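Local coordinates for competence/damage-inducible protein CinA (Agrobacterium tumefaciens, PDB 2A9S) that probably hydrolyses the amide of nicotinamide mononucleotide, as other members of the CinA amidase family do, at the interface of chains A and B. Numbering follows the deposited sequence. Chains: chain A/B, competence/damage-inducible protein CinA.

The interface of chains A and B. Residues chain A 58, 61, 63-64, 67-68; chain B 54-55, 99.
B:Arg55 and B:Arg99 converge on A:Asp67 in a polar, salt-bridged patch of the two-fold symmetric A/B interface, where helix 62-69 of one chain lies against strand 53-58 of the other and helps join the two copies in the deposited dimer. The carboxylate oxygen A:Asp67 OD2 is shared by both arginines. B:Arg55 NH1 donates a hydrogen bond to it at 3.1 Å, nearly straight at 159°; the oxygen lies almost in the guanidinium plane and accepts through its anti lone pair, while the side chains cross at about a right angle with their flat groups tilted by 35°. B:Arg99 arrives tip to tip, its plane turned more steeply, with NH1 2.6 Å from A:Asp67 OD2. That oxygen lies almost on the extension of the CZ-NH1 bond, between the expected N-H directions, making a close ion pair and not a well-aimed hydrogen bond. Two guanidinium groups at one oxygen probably hold A:Asp67 as the carboxylate. The B:Arg55 chain starts with CG between its backbone N and carbonyl carbon (chi1 74°) and bends at chi3, which carries the guanidinium over the start of helix 62-69. There A:Ala64 CA lies over the rim of one face, 3.8 Å from B:Arg55 CZ, and A:Met68 SD rests 4.0 Å from B:Arg55 CB. Behind this contact, B:Asp54 OD2 takes a salt-bridging hydrogen bond from B:Arg55 NE at 2.7 Å and another from the backbone B:Arg99 N at 2.9 Å, both well out of the carboxylate plane and on opposite faces. B:Asp54 thus positions the B:Arg55 side chain and links it to the B:Arg99 main chain. A:Thr61 OG1 meets B:Asp54 through weak hydrogen bonds at most, and accepts one from A:Ala64 N at 3.1 Å, as an N-cap of helix 62-69. Repeated by its twin, this charged network probably helps fix the subunit register and stabilise the CinA dimer, if that dimer is the biological form.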
ATOM      1  N   VAL A  58       0.009  -0.088   5.143  1.00 11.53           N
ATOM      2  CA  VAL A  58       0.830  -1.251   4.947  1.00 11.83           C
ATOM      3  C   VAL A  58       1.636  -1.382   6.218  1.00 12.65           C
ATOM      4  O   VAL A  58       2.519  -0.580   6.472  1.00 11.70           O
ATOM      5  CB  VAL A  58       1.743  -1.124   3.706  1.00 12.28           C
ATOM      6  CG1 VAL A  58       2.626  -2.371   3.591  1.00 11.09           C
ATOM      7  CG2 VAL A  58       0.904  -0.879   2.454  1.00 11.76           C
ATOM      8  N   THR A  61       5.556  -4.340   9.666  1.00 24.07           N
ATOM      9  CA  THR A  61       6.089  -4.708  10.989  1.00 23.78           C
ATOM     10  C   THR A  61       5.058  -4.753  12.121  1.00 24.43           C
ATOM     11  O   THR A  61       3.971  -4.164  12.044  1.00 24.93           O
ATOM     12  CB  THR A  61       7.144  -3.672  11.457  1.00 23.31           C
ATOM     13  OG1 THR A  61       6.538  -2.368  11.453  1.00 22.64           O
ATOM     14  CG2 THR A  61       8.366  -3.660  10.559  1.00 22.09           C
ATOM     15  N   ASP A  63       5.480  -3.145  15.047  1.00 24.81           N
ATOM     16  CA  ASP A  63       5.400  -1.728  15.430  1.00 25.05           C
ATOM     17  C   ASP A  63       4.299  -1.022  14.615  1.00 23.18           C
ATOM     18  O   ASP A  63       3.437  -0.334  15.164  1.00 22.61           O
ATOM     19  CB  ASP A  63       6.726  -1.008  15.139  1.00 25.93           C
ATOM     20  CG  ASP A  63       7.892  -1.463  16.032  1.00 30.18           C
ATOM     21  OD1 ASP A  63       7.708  -1.663  17.257  1.00 34.94           O
ATOM     22  OD2 ASP A  63       9.032  -1.554  15.498  1.00 34.36           O
ATOM     23  N   ALA A  64       4.332  -1.195  13.293  1.00 21.67           N
ATOM     24  CA  ALA A  64       3.329  -0.564  12.444  1.00 19.86           C
ATOM     25  C   ALA A  64       1.885  -0.998  12.804  1.00 19.04           C
ATOM     26  O   ALA A  64       0.978  -0.157  12.844  1.00 18.64           O
ATOM     27  CB  ALA A  64       3.645  -0.822  10.967  1.00 19.74           C
ATOM     28  N   ASP A  67       1.045   0.995  16.063  1.00 24.41           N
ATOM     29  CA  ASP A  67       0.934   2.462  15.844  1.00 24.23           C
ATOM     30  C   ASP A  67      -0.172   2.884  14.909  1.00 23.19           C
ATOM     31  O   ASP A  67      -0.957   3.799  15.208  1.00 23.76           O
ATOM     32  CB  ASP A  67       2.222   3.054  15.229  1.00 25.29           C
ATOM     33  CG  ASP A  67       3.455   2.765  16.030  1.00 28.52           C
ATOM     34  OD1 ASP A  67       3.329   2.407  17.226  1.00 32.11           O
ATOM     35  OD2 ASP A  67       4.556   2.892  15.438  1.00 28.93           O
ATOM     36  N   MET A  68      -0.198   2.259  13.731  1.00 20.73           N
ATOM     37  CA  MET A  68      -1.134   2.645  12.711  1.00 18.85           C
ATOM     38  C   MET A  68      -2.534   2.123  12.984  1.00 18.49           C
ATOM     39  O   MET A  68      -3.497   2.800  12.675  1.00 18.49           O
ATOM     40  CB  MET A  68      -0.664   2.185  11.299  1.00 18.88           C
ATOM     41  CG  MET A  68       0.706   2.723  10.797  1.00 19.68           C
ATOM     42  SD  MET A  68       0.995   2.215   9.082  1.00 16.44           S
ATOM     43  CE  MET A  68       0.337   3.599   8.191  1.00 21.28           C
TER
ATOM     44  N   ASP B  54       9.430  -0.893   6.594  1.00 10.99           N
ATOM     45  CA  ASP B  54       8.779  -0.636   7.890  1.00 12.04           C
ATOM     46  C   ASP B  54       7.270  -0.547   7.690  1.00 12.45           C
ATOM     47  O   ASP B  54       6.504  -1.408   8.160  1.00 14.42           O
ATOM     48  CB  ASP B  54       9.342   0.645   8.517  1.00 12.35           C
ATOM     49  CG  ASP B  54       8.748   0.937   9.903  1.00 17.70           C
ATOM     50  OD1 ASP B  54       8.811   0.053  10.787  1.00 24.18           O
ATOM     51  OD2 ASP B  54       8.240   2.050  10.098  1.00 20.16           O
ATOM     52  N   ARG B  55       6.835   0.494   6.990  1.00 11.72           N
ATOM     53  CA  ARG B  55       5.405   0.700   6.776  1.00 10.90           C
ATOM     54  C   ARG B  55       5.150   1.535   5.542  1.00 10.83           C
ATOM     55  O   ARG B  55       6.049   2.199   5.043  1.00 10.15           O
ATOM     56  CB  ARG B  55       4.795   1.395   8.009  1.00 10.16           C
ATOM     57  CG  ARG B  55       5.160   2.864   8.126  1.00 11.46           C
ATOM     58  CD  ARG B  55       4.924   3.405   9.541  1.00 11.82           C
ATOM     59  NE  ARG B  55       5.663   2.630  10.533  1.00 12.79           N
ATOM     60  CZ  ARG B  55       5.408   2.615  11.840  1.00 16.75           C
ATOM     61  NH1 ARG B  55       4.384   3.293  12.345  1.00 16.72           N
ATOM     62  NH2 ARG B  55       6.178   1.899  12.647  1.00 17.61           N
ATOM     63  N   ARG B  99       9.384   4.112  11.766  1.00 11.72           N
ATOM     64  CA  ARG B  99      10.713   3.786  12.263  1.00 14.35           C
ATOM     65  C   ARG B  99      11.792   3.755  11.148  1.00 13.54           C
ATOM     66  O   ARG B  99      12.932   3.346  11.403  1.00 14.62           O
ATOM     67  CB  ARG B  99      10.670   2.470  13.065  1.00 14.51           C
ATOM     68  CG  ARG B  99      10.684   2.652  14.600  1.00 21.14           C
ATOM     69  CD  ARG B  99       9.394   3.111  15.222  1.00 24.22           C
ATOM     70  NE  ARG B  99       9.097   4.519  14.919  1.00 25.40           N
ATOM     71  CZ  ARG B  99       7.860   5.018  14.912  1.00 27.48           C
ATOM     72  NH1 ARG B  99       6.832   4.214  15.201  1.00 28.14           N
ATOM     73  NH2 ARG B  99       7.643   6.300  14.614  1.00 25.25           N
TER